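Local coordinates for protein predicted ATPase of the ABC class (Vibrio vulnificus, PDB 5D6A) that is predicted to be an ATPase of the ABC class, binding the ATP analogue AMP-PNP and probably hydrolysing ATP, at residues L274-I282 and R291-K302; A366-E374 and E385-R393. One frame throughout, in Å; residues are numbered along the deposited sequence.

Interaction 1 (L274-I282 and R291-K302)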
ATOM      1  N   LEU A 274      -0.564  15.103 -15.545  1.00 41.35           N
ATOM      2  CA  LEU A 274      -1.781  15.755 -16.012  1.00 41.36           C
ATOM      3  C   LEU A 274      -3.002  14.982 -15.518  1.00 41.41           C
ATOM      4  O   LEU A 274      -3.938  15.571 -14.979  1.00 41.59           O
ATOM      5  CB  LEU A 274      -1.802  15.856 -17.542  1.00 41.70           C
ATOM      6  CG  LEU A 274      -3.091  16.404 -18.176  1.00 41.06           C
ATOM      7  CD1 LEU A 274      -3.469  17.759 -17.601  1.00 40.79           C
ATOM      8  CD2 LEU A 274      -2.949  16.489 -19.686  1.00 42.56           C
ATOM      9  N   LEU A 275      -2.979  13.663 -15.695  1.00 41.78           N
ATOM     10  CA  LEU A 275      -4.091  12.813 -15.273  1.00 40.76           C
ATOM     11  C   LEU A 275      -4.259  12.864 -13.758  1.00 38.99           C
ATOM     12  O   LEU A 275      -5.379  12.904 -13.252  1.00 37.89           O
ATOM     13  CB  LEU A 275      -3.870  11.369 -15.730  1.00 41.53           C
ATOM     14  CG  LEU A 275      -5.037  10.400 -15.508  1.00 41.26           C
ATOM     15  CD1 LEU A 275      -6.252  10.839 -16.309  1.00 41.44           C
ATOM     16  CD2 LEU A 275      -4.647   8.977 -15.877  1.00 41.61           C
ATOM     17  N   ASN A 276      -3.142  12.864 -13.038  1.00 38.81           N
ATOM     18  CA  ASN A 276      -3.177  12.933 -11.580  1.00 39.20           C
ATOM     19  C   ASN A 276      -3.878  14.195 -11.094  1.00 39.24           C
ATOM     20  O   ASN A 276      -4.645  14.154 -10.132  1.00 39.61           O
ATOM     21  CB  ASN A 276      -1.766  12.856 -10.992  1.00 39.22           C
ATOM     22  CG  ASN A 276      -1.145  11.478 -11.137  1.00 39.55           C
ATOM     23  OD1 ASN A 276      -1.843  10.479 -11.326  1.00 38.63           O
ATOM     24  ND2 ASN A 276       0.176  11.416 -11.033  1.00 40.39           N
ATOM     25  N   ALA A 277      -3.608  15.313 -11.762  1.00 39.11           N
ATOM     26  CA  ALA A 277      -4.232  16.580 -11.405  1.00 38.29           C
ATOM     27  C   ALA A 277      -5.731  16.514 -11.674  1.00 37.87           C
ATOM     28  O   ALA A 277      -6.533  17.042 -10.904  1.00 37.87           O
ATOM     29  CB  ALA A 277      -3.602  17.719 -12.186  1.00 39.83           C
ATOM     30  N   ILE A 278      -6.103  15.852 -12.766  1.00 37.56           N
ATOM     31  CA  ILE A 278      -7.505  15.703 -13.130  1.00 37.12           C
ATOM     32  C   ILE A 278      -8.231  14.811 -12.123  1.00 36.77           C
ATOM     33  O   ILE A 278      -9.290  15.187 -11.623  1.00 36.42           O
ATOM     34  CB  ILE A 278      -7.665  15.143 -14.562  1.00 37.22           C
ATOM     35  CG1 ILE A 278      -7.141  16.157 -15.583  1.00 38.41           C
ATOM     36  CG2 ILE A 278      -9.127  14.845 -14.874  1.00 36.78           C
ATOM     37  CD1 ILE A 278      -7.125  15.649 -17.009  1.00 39.24           C
ATOM     38  N   GLU A 279      -7.653  13.651 -11.807  1.00 37.81           N
ATOM     39  CA  GLU A 279      -8.286  12.711 -10.871  1.00 38.39           C
ATOM     40  C   GLU A 279      -8.481  13.344  -9.500  1.00 37.77           C
ATOM     41  O   GLU A 279      -9.457  13.040  -8.811  1.00 37.42           O
ATOM     42  CB  GLU A 279      -7.473  11.415 -10.714  1.00 39.54           C
ATOM     43  CG  GLU A 279      -6.303  11.520  -9.744  1.00 41.27           C
ATOM     44  CD  GLU A 279      -5.486  10.251  -9.639  1.00 42.75           C
ATOM     45  OE1 GLU A 279      -5.344   9.545 -10.652  1.00 46.19           O
ATOM     46  OE2 GLU A 279      -4.952   9.980  -8.545  1.00 43.99           O
ATOM     47  N   ARG A 280      -7.549  14.213  -9.102  1.00 37.71           N
ATOM     48  CA  ARG A 280      -7.640  14.875  -7.798  1.00 38.14           C
ATOM     49  C   ARG A 280      -8.485  16.140  -7.814  1.00 37.79           C
ATOM     50  O   ARG A 280      -8.899  16.622  -6.764  1.00 36.46           O
ATOM     51  CB  ARG A 280      -6.254  15.154  -7.218  1.00 40.10           C
ATOM     52  CG  ARG A 280      -5.547  13.878  -6.815  1.00 41.11           C
ATOM     53  CD  ARG A 280      -4.545  14.094  -5.703  1.00 41.71           C
ATOM     54  NE  ARG A 280      -4.373  12.849  -4.958  1.00 44.13           N
ATOM     55  CZ  ARG A 280      -5.247  12.385  -4.059  1.00 45.33           C
ATOM     56  NH1 ARG A 280      -6.374  13.047  -3.793  1.00 43.94           N
ATOM     57  NH2 ARG A 280      -5.007  11.239  -3.431  1.00 47.40           N
ATOM     58  N   SER A 281      -8.756  16.664  -9.003  1.00 39.22           N
ATOM     59  CA  SER A 281      -9.591  17.854  -9.125  1.00 40.08           C
ATOM     60  C   SER A 281     -11.063  17.570  -8.809  1.00 38.88           C
ATOM     61  O   SER A 281     -11.908  18.449  -8.961  1.00 39.24           O
ATOM     62  CB  SER A 281      -9.433  18.482 -10.505  1.00 41.92           C
ATOM     63  OG  SER A 281      -8.106  18.962 -10.665  1.00 43.18           O
ATOM     64  N   ILE A 282     -11.369  16.337  -8.400  1.00 38.25           N
ATOM     65  CA  ILE A 282     -12.731  16.011  -7.962  1.00 38.66           C
ATOM     66  C   ILE A 282     -12.969  16.734  -6.639  1.00 38.32           C
ATOM     67  O   ILE A 282     -14.109  16.907  -6.211  1.00 39.15           O
ATOM     68  CB  ILE A 282     -12.968  14.497  -7.762  1.00 37.90           C
ATOM     69  CG1 ILE A 282     -11.976  13.920  -6.737  1.00 37.30           C
ATOM     70  CG2 ILE A 282     -12.877  13.760  -9.093  1.00 37.88           C
ATOM     71  CD1 ILE A 282     -12.168  12.447  -6.462  1.00 36.48           C
ATOM     72  N   ARG A 291      -3.426  23.756  -8.250  1.00 39.51           N
ATOM     73  CA  ARG A 291      -4.569  23.071  -8.855  1.00 38.75           C
ATOM     74  C   ARG A 291      -5.917  23.695  -8.478  1.00 38.93           C
ATOM     75  O   ARG A 291      -6.961  23.212  -8.919  1.00 37.88           O
ATOM     76  CB  ARG A 291      -4.565  21.602  -8.418  1.00 38.11           C
ATOM     77  CG  ARG A 291      -3.335  20.823  -8.855  1.00 38.30           C
ATOM     78  CD  ARG A 291      -3.227  19.487  -8.136  1.00 37.84           C
ATOM     79  NE  ARG A 291      -2.984  19.673  -6.703  1.00 38.27           N
ATOM     80  CZ  ARG A 291      -2.789  18.689  -5.828  1.00 37.71           C
ATOM     81  NH1 ARG A 291      -2.797  17.417  -6.215  1.00 36.50           N
ATOM     82  NH2 ARG A 291      -2.573  18.984  -4.550  1.00 38.61           N
ATOM     83  N   GLU A 292      -5.902  24.769  -7.685  1.00 39.75           N
ATOM     84  CA  GLU A 292      -7.159  25.395  -7.235  1.00 40.19           C
ATOM     85  C   GLU A 292      -8.061  25.944  -8.353  1.00 40.70           C
ATOM     86  O   GLU A 292      -9.165  26.406  -8.080  1.00 40.51           O
ATOM     87  CB  GLU A 292      -6.924  26.483  -6.165  1.00 41.83           C
ATOM     88  CG  GLU A 292      -6.228  27.770  -6.611  1.00 42.86           C
ATOM     89  CD  GLU A 292      -4.732  27.633  -6.811  1.00 43.67           C
ATOM     90  OE1 GLU A 292      -4.224  26.494  -6.918  1.00 42.73           O
ATOM     91  OE2 GLU A 292      -4.057  28.683  -6.860  1.00 45.68           O
ATOM     92  N   TYR A 293      -7.590  25.925  -9.596  1.00 40.97           N
ATOM     93  CA  TYR A 293      -8.427  26.363 -10.710  1.00 41.61           C
ATOM     94  C   TYR A 293      -8.574  25.252 -11.743  1.00 40.98           C
ATOM     95  O   TYR A 293      -8.721  25.504 -12.941  1.00 41.45           O
ATOM     96  CB  TYR A 293      -7.934  27.679 -11.315  1.00 43.03           C
ATOM     97  CG  TYR A 293      -8.249  28.864 -10.432  1.00 44.70           C
ATOM     98  CD1 TYR A 293      -9.532  29.404 -10.407  1.00 46.12           C
ATOM     99  CD2 TYR A 293      -7.277  29.440  -9.620  1.00 46.16           C
ATOM    100  CE1 TYR A 293      -9.840  30.485  -9.599  1.00 47.87           C
ATOM    101  CE2 TYR A 293      -7.574  30.526  -8.809  1.00 47.32           C
ATOM    102  CZ  TYR A 293      -8.858  31.043  -8.801  1.00 48.78           C
ATOM    103  OH  TYR A 293      -9.167  32.122  -8.001  1.00 51.72           O
ATOM    104  N   ILE A 294      -8.543  24.016 -11.247  1.00 40.19           N
ATOM    105  CA  ILE A 294      -8.742  22.834 -12.070  1.00 39.46           C
ATOM    106  C   ILE A 294      -9.960  22.125 -11.493  1.00 38.33           C
ATOM    107  O   ILE A 294     -10.014  21.863 -10.294  1.00 37.13           O
ATOM    108  CB  ILE A 294      -7.544  21.864 -12.031  1.00 39.11           C
ATOM    109  CG1 ILE A 294      -6.237  22.590 -12.362  1.00 40.38           C
ATOM    110  CG2 ILE A 294      -7.767  20.721 -13.013  1.00 38.57           C
ATOM    111  CD1 ILE A 294      -5.015  21.693 -12.334  1.00 39.70           C
ATOM    112  N   VAL A 295     -10.942  21.838 -12.343  1.00 38.39           N
ATOM    113  CA  VAL A 295     -12.151  21.142 -11.911  1.00 38.37           C
ATOM    114  C   VAL A 295     -12.407  19.926 -12.795  1.00 38.42           C
ATOM    115  O   VAL A 295     -12.031  19.905 -13.968  1.00 38.68           O
ATOM    116  CB  VAL A 295     -13.392  22.063 -11.919  1.00 38.41           C
ATOM    117  CG1 VAL A 295     -13.263  23.136 -10.849  1.00 38.28           C
ATOM    118  CG2 VAL A 295     -13.603  22.681 -13.294  1.00 39.41           C
ATOM    119  N   THR A 296     -13.044  18.915 -12.218  1.00 38.33           N
ATOM    120  CA  THR A 296     -13.354  17.688 -12.930  1.00 38.74           C
ATOM    121  C   THR A 296     -14.678  17.122 -12.431  1.00 38.76           C
ATOM    122  O   THR A 296     -15.095  17.378 -11.303  1.00 37.84           O
ATOM    123  CB  THR A 296     -12.247  16.632 -12.720  1.00 38.95           C
ATOM    124  OG1 THR A 296     -10.983  17.166 -13.130  1.00 40.76           O
ATOM    125  CG2 THR A 296     -12.533  15.368 -13.512  1.00 38.72           C
ATOM    126  N   ASP A 297     -15.345  16.370 -13.297  1.00 39.45           N
ATOM    127  CA  ASP A 297     -16.592  15.721 -12.952  1.00 39.78           C
ATOM    128  C   ASP A 297     -16.431  15.082 -11.568  1.00 38.41           C
ATOM    129  O   ASP A 297     -15.519  14.285 -11.352  1.00 36.59           O
ATOM    130  CB  ASP A 297     -16.908  14.668 -14.015  1.00 40.55           C
ATOM    131  CG  ASP A 297     -18.212  13.952 -13.773  1.00 40.93           C
ATOM    132  OD1 ASP A 297     -18.724  13.958 -12.630  1.00 41.59           O
ATOM    133  OD2 ASP A 297     -18.716  13.365 -14.741  1.00 40.95           O
ATOM    134  N   GLY A 298     -17.316  15.443 -10.642  1.00 38.42           N
ATOM    135  CA  GLY A 298     -17.262  14.950  -9.266  1.00 37.55           C
ATOM    136  C   GLY A 298     -17.324  13.442  -9.101  1.00 38.11           C
ATOM    137  O   GLY A 298     -16.809  12.905  -8.120  1.00 37.79           O
ATOM    138  N   SER A 299     -17.946  12.758 -10.059  1.00 39.09           N
ATOM    139  CA  SER A 299     -18.095  11.301 -10.002  1.00 38.28           C
ATOM    140  C   SER A 299     -16.983  10.525 -10.720  1.00 37.88           C
ATOM    141  O   SER A 299     -17.004   9.294 -10.740  1.00 37.45           O
ATOM    142  CB  SER A 299     -19.445  10.905 -10.600  1.00 39.02           C
ATOM    143  OG  SER A 299     -19.540  11.326 -11.950  1.00 40.48           O
ATOM    144  N   ALA A 300     -16.017  11.235 -11.301  1.00 37.70           N
ATOM    145  CA  ALA A 300     -14.923  10.584 -12.034  1.00 36.95           C
ATOM    146  C   ALA A 300     -14.183   9.558 -11.174  1.00 36.62           C
ATOM    147  O   ALA A 300     -13.708   9.879 -10.083  1.00 35.34           O
ATOM    148  CB  ALA A 300     -13.952  11.625 -12.565  1.00 37.43           C
HETATM  149  N   MSE A 301     -14.091   8.327 -11.678  1.00 37.01           N
HETATM  150  CA  MSE A 301     -13.434   7.231 -10.964  1.00 36.80           C
HETATM  151  C   MSE A 301     -12.276   6.684 -11.739  1.00 37.30           C
HETATM  152  O   MSE A 301     -12.427   6.288 -12.893  1.00 37.81           O
HETATM  153  CB  MSE A 301     -14.449   6.104 -10.754  1.00 36.83           C
HETATM  154  CG  MSE A 301     -13.843   4.817 -10.181  1.00 36.21           C
HETATM  155 SE   MSE A 301     -13.101   5.096  -8.372  1.00 34.81          SE
HETATM  156  CE  MSE A 301     -14.801   5.453  -7.449  1.00 35.19           C
ATOM    157  N   LYS A 302     -11.105   6.647 -11.112  1.00 38.63           N
ATOM    158  CA  LYS A 302      -9.933   6.086 -11.759  1.00 40.57           C
ATOM    159  C   LYS A 302      -9.900   4.607 -11.453  1.00 40.93           C
ATOM    160  O   LYS A 302      -9.932   4.203 -10.293  1.00 38.87           O
ATOM    161  CB  LYS A 302      -8.641   6.759 -11.295  1.00 41.88           C
ATOM    162  CG  LYS A 302      -7.396   6.229 -12.001  1.00 44.30           C
ATOM    163  CD  LYS A 302      -6.223   7.179 -11.831  1.00 46.25           C
ATOM    164  CE  LYS A 302      -4.981   6.742 -12.598  1.00 48.09           C
ATOM    165  NZ  LYS A 302      -4.381   5.476 -12.092  1.00 50.52           N
TER
HETATM  166  O   HOH W   1     -16.412  14.687  -5.781  1.00 37.72           O

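Interaction 2 (A366-E374 and E385-R393)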
ATOM      1  N   ALA A 366      -4.210  -3.608 -16.779  1.00 64.05           N
ATOM      2  CA  ALA A 366      -3.992  -4.903 -17.408  1.00 65.57           C
ATOM      3  C   ALA A 366      -4.032  -4.753 -18.920  1.00 66.95           C
ATOM      4  O   ALA A 366      -5.069  -4.412 -19.486  1.00 65.48           O
ATOM      5  CB  ALA A 366      -5.046  -5.899 -16.948  1.00 66.18           C
ATOM      6  N   THR A 367      -2.900  -5.011 -19.568  1.00 71.06           N
ATOM      7  CA  THR A 367      -2.795  -4.902 -21.021  1.00 74.37           C
ATOM      8  C   THR A 367      -3.850  -5.763 -21.715  1.00 75.40           C
ATOM      9  O   THR A 367      -4.477  -5.332 -22.686  1.00 75.26           O
ATOM     10  CB  THR A 367      -1.394  -5.324 -21.501  1.00 77.34           C
ATOM     11  OG1 THR A 367      -0.397  -4.578 -20.787  1.00 81.09           O
ATOM     12  CG2 THR A 367      -1.232  -5.096 -23.005  1.00 78.86           C
ATOM     13  N   ASN A 368      -4.039  -6.977 -21.202  1.00 76.40           N
ATOM     14  CA  ASN A 368      -5.026  -7.915 -21.737  1.00 76.08           C
ATOM     15  C   ASN A 368      -6.421  -7.290 -21.780  1.00 76.30           C
ATOM     16  O   ASN A 368      -7.186  -7.503 -22.723  1.00 78.62           O
ATOM     17  CB  ASN A 368      -5.044  -9.183 -20.873  1.00 77.18           C
ATOM     18  CG  ASN A 368      -6.045 -10.216 -21.355  1.00 79.24           C
ATOM     19  OD1 ASN A 368      -6.520 -10.166 -22.491  1.00 79.94           O
ATOM     20  ND2 ASN A 368      -6.364 -11.173 -20.489  1.00 81.61           N
ATOM     21  N   PHE A 369      -6.734  -6.514 -20.750  1.00 74.23           N
ATOM     22  CA  PHE A 369      -8.027  -5.847 -20.635  1.00 73.22           C
ATOM     23  C   PHE A 369      -8.179  -4.630 -21.552  1.00 71.07           C
ATOM     24  O   PHE A 369      -9.295  -4.293 -21.954  1.00 72.85           O
ATOM     25  CB  PHE A 369      -8.251  -5.437 -19.171  1.00 75.54           C
ATOM     26  CG  PHE A 369      -9.457  -4.568 -18.953  1.00 77.13           C
ATOM     27  CD1 PHE A 369     -10.732  -5.116 -18.928  1.00 79.43           C
ATOM     28  CD2 PHE A 369      -9.315  -3.200 -18.743  1.00 77.64           C
ATOM     29  CE1 PHE A 369     -11.844  -4.315 -18.719  1.00 80.12           C
ATOM     30  CE2 PHE A 369     -10.421  -2.396 -18.532  1.00 78.21           C
ATOM     31  CZ  PHE A 369     -11.687  -2.954 -18.519  1.00 79.19           C
HETATM   32  N   MSE A 370      -7.062  -3.984 -21.877  0.50 68.33           N
HETATM   33  CA  MSE A 370      -7.080  -2.788 -22.721  0.50 67.12           C
HETATM   34  C   MSE A 370      -7.194  -3.088 -24.191  0.50 68.40           C
HETATM   35  O   MSE A 370      -8.126  -2.627 -24.855  0.50 67.25           O
HETATM   36  CB  MSE A 370      -5.790  -1.999 -22.509  0.50 64.94           C
HETATM   37  CG  MSE A 370      -5.672  -1.471 -21.084  0.50 63.71           C
HETATM   38 SE   MSE A 370      -7.218  -0.336 -20.643  0.50 60.24          SE
HETATM   39  CE  MSE A 370      -6.467   1.379 -21.252  0.50 60.30           C
ATOM     40  N   ILE A 371      -6.247  -3.866 -24.710  1.00 70.37           N
ATOM     41  CA  ILE A 371      -6.203  -4.188 -26.147  1.00 70.00           C
ATOM     42  C   ILE A 371      -6.549  -5.621 -26.555  1.00 73.27           C
ATOM     43  O   ILE A 371      -6.628  -6.533 -25.730  1.00 72.15           O
ATOM     44  CB  ILE A 371      -4.826  -3.808 -26.750  1.00 67.80           C
ATOM     45  CG1 ILE A 371      -3.656  -4.452 -25.987  1.00 67.28           C
ATOM     46  CG2 ILE A 371      -4.647  -2.302 -26.723  1.00 67.28           C
ATOM     47  CD1 ILE A 371      -3.579  -5.964 -26.061  1.00 66.75           C
ATOM     48  N   ARG A 372      -6.761  -5.778 -27.860  1.00 78.66           N
ATOM     49  CA  ARG A 372      -7.069  -7.051 -28.488  1.00 84.36           C
ATOM     50  C   ARG A 372      -5.778  -7.517 -29.146  1.00 84.75           C
ATOM     51  O   ARG A 372      -4.877  -6.710 -29.374  1.00 84.95           O
ATOM     52  CB  ARG A 372      -8.144  -6.840 -29.558  1.00 89.33           C
ATOM     53  CG  ARG A 372      -8.761  -8.103 -30.145  1.00 92.94           C
ATOM     54  CD  ARG A 372      -9.653  -8.816 -29.140  1.00 94.89           C
ATOM     55  NE  ARG A 372     -10.417  -9.892 -29.767  1.00 97.61           N
ATOM     56  CZ  ARG A 372     -11.347 -10.622 -29.153  1.00 99.11           C
ATOM     57  NH1 ARG A 372     -11.652 -10.401 -27.879  1.00 98.05           N
ATOM     58  NH2 ARG A 372     -11.984 -11.576 -29.823  1.00102.08           N
ATOM     59  N   ASP A 373      -5.677  -8.804 -29.457  1.00 86.54           N
ATOM     60  CA  ASP A 373      -4.476  -9.310 -30.115  1.00 89.39           C
ATOM     61  C   ASP A 373      -4.755 -10.628 -30.836  1.00 90.83           C
ATOM     62  O   ASP A 373      -5.178 -11.604 -30.220  1.00 88.21           O
ATOM     63  CB  ASP A 373      -3.341  -9.487 -29.102  1.00 90.87           C
ATOM     64  CG  ASP A 373      -2.000  -9.797 -29.763  1.00 92.92           C
ATOM     65  OD1 ASP A 373      -1.933  -9.853 -31.011  1.00 93.81           O
ATOM     66  OD2 ASP A 373      -1.007  -9.975 -29.029  1.00 92.68           O
ATOM     67  N   GLU A 374      -4.511 -10.639 -32.145  1.00 95.43           N
ATOM     68  CA  GLU A 374      -4.718 -11.830 -32.963  1.00100.86           C
ATOM     69  C   GLU A 374      -3.691 -12.910 -32.617  1.00101.54           C
ATOM     70  O   GLU A 374      -3.980 -14.105 -32.709  1.00100.48           O
ATOM     71  CB  GLU A 374      -4.634 -11.470 -34.451  1.00105.96           C
ATOM     72  CG  GLU A 374      -4.868 -12.637 -35.406  1.00110.74           C
ATOM     73  CD  GLU A 374      -6.246 -13.264 -35.263  1.00112.06           C
ATOM     74  OE1 GLU A 374      -6.413 -14.426 -35.688  1.00112.95           O
ATOM     75  OE2 GLU A 374      -7.161 -12.604 -34.721  1.00113.11           O
ATOM     76  N   GLU A 385     -13.389 -18.725 -24.676  1.00137.79           N
ATOM     77  CA  GLU A 385     -13.758 -17.610 -25.543  1.00132.41           C
ATOM     78  C   GLU A 385     -12.989 -16.361 -25.103  1.00124.98           C
ATOM     79  O   GLU A 385     -12.876 -16.092 -23.905  1.00120.23           O
ATOM     80  CB  GLU A 385     -15.268 -17.362 -25.513  1.00131.53           C
ATOM     81  CG  GLU A 385     -16.091 -18.536 -26.028  1.00135.05           C
ATOM     82  CD  GLU A 385     -17.586 -18.268 -26.020  1.00134.57           C
ATOM     83  OE1 GLU A 385     -18.351 -19.180 -26.394  1.00136.41           O
ATOM     84  OE2 GLU A 385     -18.000 -17.152 -25.642  1.00131.39           O
ATOM     85  N   PRO A 386     -12.460 -15.594 -26.071  1.00121.90           N
ATOM     86  CA  PRO A 386     -11.653 -14.411 -25.763  1.00115.74           C
ATOM     87  C   PRO A 386     -12.407 -13.304 -25.025  1.00109.13           C
ATOM     88  O   PRO A 386     -13.581 -13.058 -25.303  1.00109.62           O
ATOM     89  CB  PRO A 386     -11.205 -13.923 -27.147  1.00117.72           C
ATOM     90  CG  PRO A 386     -12.243 -14.432 -28.083  1.00121.20           C
ATOM     91  CD  PRO A 386     -12.682 -15.749 -27.521  1.00124.37           C
ATOM     92  N   ILE A 387     -11.722 -12.655 -24.086  1.00102.10           N
ATOM     93  CA  ILE A 387     -12.302 -11.552 -23.321  1.00 94.69           C
ATOM     94  C   ILE A 387     -12.514 -10.354 -24.244  1.00 90.81           C
ATOM     95  O   ILE A 387     -11.731 -10.135 -25.168  1.00 92.25           O
ATOM     96  CB  ILE A 387     -11.389 -11.141 -22.136  1.00 91.18           C
ATOM     97  CG1 ILE A 387     -12.069 -10.084 -21.259  1.00 86.79           C
ATOM     98  CG2 ILE A 387     -10.040 -10.624 -22.631  1.00 91.17           C
ATOM     99  CD1 ILE A 387     -11.239  -9.656 -20.070  1.00 84.93           C
ATOM    100  N   THR A 388     -13.580  -9.596 -24.001  1.00 84.84           N
ATOM    101  CA  THR A 388     -13.887  -8.414 -24.802  1.00 81.57           C
ATOM    102  C   THR A 388     -13.138  -7.211 -24.214  1.00 76.76           C
ATOM    103  O   THR A 388     -13.521  -6.699 -23.159  1.00 74.28           O
ATOM    104  CB  THR A 388     -15.403  -8.136 -24.825  1.00 81.29           C
ATOM    105  OG1 THR A 388     -16.092  -9.289 -25.322  1.00 84.54           O
ATOM    106  CG2 THR A 388     -15.725  -6.937 -25.709  1.00 80.90           C
ATOM    107  N   PRO A 389     -12.074  -6.747 -24.900  1.00 74.85           N
ATOM    108  CA  PRO A 389     -11.274  -5.637 -24.382  1.00 71.62           C
ATOM    109  C   PRO A 389     -12.010  -4.306 -24.401  1.00 68.11           C
ATOM    110  O   PRO A 389     -12.896  -4.096 -25.231  1.00 68.69           O
ATOM    111  CB  PRO A 389     -10.076  -5.602 -25.329  1.00 73.65           C
ATOM    112  CG  PRO A 389     -10.618  -6.103 -26.617  1.00 76.71           C
ATOM    113  CD  PRO A 389     -11.664  -7.122 -26.266  1.00 77.62           C
ATOM    114  N   LEU A 390     -11.628  -3.419 -23.489  1.00 64.65           N
ATOM    115  CA  LEU A 390     -12.255  -2.106 -23.355  1.00 63.37           C
ATOM    116  C   LEU A 390     -12.381  -1.363 -24.685  1.00 64.01           C
ATOM    117  O   LEU A 390     -13.410  -0.746 -24.956  1.00 65.24           O
ATOM    118  CB  LEU A 390     -11.475  -1.251 -22.350  1.00 61.51           C
ATOM    119  CG  LEU A 390     -11.963   0.186 -22.139  1.00 60.80           C
ATOM    120  CD1 LEU A 390     -13.426   0.225 -21.717  1.00 60.74           C
ATOM    121  CD2 LEU A 390     -11.089   0.895 -21.116  1.00 59.49           C
ATOM    122  N   VAL A 391     -11.345  -1.431 -25.514  1.00 64.28           N
ATOM    123  CA  VAL A 391     -11.351  -0.745 -26.810  1.00 65.26           C
ATOM    124  C   VAL A 391     -12.654  -0.985 -27.595  1.00 66.93           C
ATOM    125  O   VAL A 391     -13.124  -0.098 -28.308  1.00 68.05           O
ATOM    126  CB  VAL A 391     -10.118  -1.140 -27.665  1.00 66.62           C
ATOM    127  CG1 VAL A 391     -10.105  -2.635 -27.956  1.00 68.53           C
ATOM    128  CG2 VAL A 391     -10.076  -0.338 -28.958  1.00 68.26           C
ATOM    129  N   ASP A 392     -13.236  -2.174 -27.446  1.00 67.26           N
ATOM    130  CA  ASP A 392     -14.485  -2.519 -28.133  1.00 69.42           C
ATOM    131  C   ASP A 392     -15.727  -1.977 -27.411  1.00 68.15           C
ATOM    132  O   ASP A 392     -16.752  -1.714 -28.044  1.00 68.32           O
ATOM    133  CB  ASP A 392     -14.609  -4.043 -28.293  1.00 71.76           C
ATOM    134  CG  ASP A 392     -13.523  -4.640 -29.187  1.00 73.77           C
ATOM    135  OD1 ASP A 392     -12.842  -3.880 -29.904  1.00 74.79           O
ATOM    136  OD2 ASP A 392     -13.365  -5.880 -29.184  1.00 74.43           O
ATOM    137  N   ARG A 393     -15.636  -1.814 -26.092  1.00 65.51           N
ATOM    138  CA  ARG A 393     -16.766  -1.329 -25.297  1.00 64.23           C
ATOM    139  C   ARG A 393     -16.716   0.162 -24.998  1.00 62.81           C
ATOM    140  O   ARG A 393     -17.755   0.809 -24.890  1.00 65.91           O
ATOM    141  CB  ARG A 393     -16.845  -2.087 -23.970  1.00 62.80           C
ATOM    142  CG  ARG A 393     -17.103  -3.578 -24.102  1.00 64.88           C
ATOM    143  CD  ARG A 393     -18.437  -3.863 -24.774  1.00 66.58           C
ATOM    144  NE  ARG A 393     -18.774  -5.282 -24.730  1.00 68.54           N
ATOM    145  CZ  ARG A 393     -19.874  -5.814 -25.256  1.00 71.44           C
ATOM    146  NH1 ARG A 393     -20.759  -5.049 -25.886  1.00 72.85           N
ATOM    147  NH2 ARG A 393     -20.089  -7.121 -25.157  1.00 73.37           N
TER

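Interaction 1 (L274-I282 and R291-K302)
The backbone oxygen of S281, just beyond the end of helix 271-280, is gripped from two sources: T296 N gives it a weak 3.5 Å hydrogen bond, and R198 adds a side-chain bond. The helix starts within a sequence that fits a Walker A P-loop; the contact seats this probable P-loop helix against strand 294-296, an outermost strand of a four-stranded antiparallel sheet, and against strand 301-302, at one edge of the mixed sheet within this chain. T296 crosses I278 at about a right angle: its OG1 lies 3.0 Å from I278 O and is also hydrogen-bonded to S208, while its CG2, anti to the backbone N, meets I278 CG2 at 3.7 Å. Apolar contacts flank it: A277 CB is 4.2 Å from I294 CD1, and I282 CG2 4.2 Å from A300 CB. R280 and R291 run side by side in the same direction, guanidinium planes 69° apart; their charges are met by E504 for R280 and by D289 and D224 for R291. The aliphatic part of K302 passes L275, CE to CD2 4.0 Å, and its NZ ends in a salt bridge with E501. From D297 to A300 the chain makes a type I turn; D297 OD1 accepts from S299 N, an Asx turn, and S299 OG reaches the same oxygen from the same carboxylate face. Beside it, one water donates to I282 O and to G298 O, at 3.0 Å from the latter.

Interaction 2 (A366-E374 and E385-R393)
L390 N donates to F369 O at 2.9 Å with an N-H...O angle of 169°, and one residue on V391 N makes a weak 3.5 Å bond to M370 O. Carbonyls from the last turn of the short helix 367-370 thus meet amides at the start of helix 390-401, joining the two helix ends directly. The short helix follows strand 357-361 at the place of the D-loop in ABC ATPases, consistent with T367 bonding to T367 of the second subunit. P389 points its ring toward the other segment, CB 3.6 Å from both M370 O and I371 O. R372 crosses this proline, CD 3.8 Å from P389 CG, and turns at CG (chi2 71°) to carry its guanidinium to P386, where R372 NH2 lies 3.4 Å from P386 CG. The carbonyl of I387 faces the guanidinium edge near its plane, but NH1 meets the oxygen at an angle too poor for a hydrogen bond. Further in, L390 packs its CB obliquely against the F369 ring, CE2 4.1 Å away; helix 339-352 and I360 also border L390. N368 OD1 approaches I387 CG2 at 3.6 Å. The contact therefore rests on two backbone bonds of unequal strength and on proline and hydrocarbon surfaces; the arginine charge may add an electrostatic attraction to the I387 carbonyl.

From the N terminus, interaction 1 comes first: the chain leaves the putative P-loop along helix 271-280, passes through an eight-residue link containing strand 284-285, and closes the loop at 291-302. Interaction 2 opens only later, after strand 357-361, and its ten-residue link, which holds helix 374-379, closes at 385-393. The two are therefore in series, neither nested nor crossed, with centres 27 Å apart and nearest atoms about 9 Å apart. Strand 357-361 bridges them: it pairs with strand 301-302 and touches L275 and E279 of interaction 1, and its I360 packs on M370 and L390 of interaction 2.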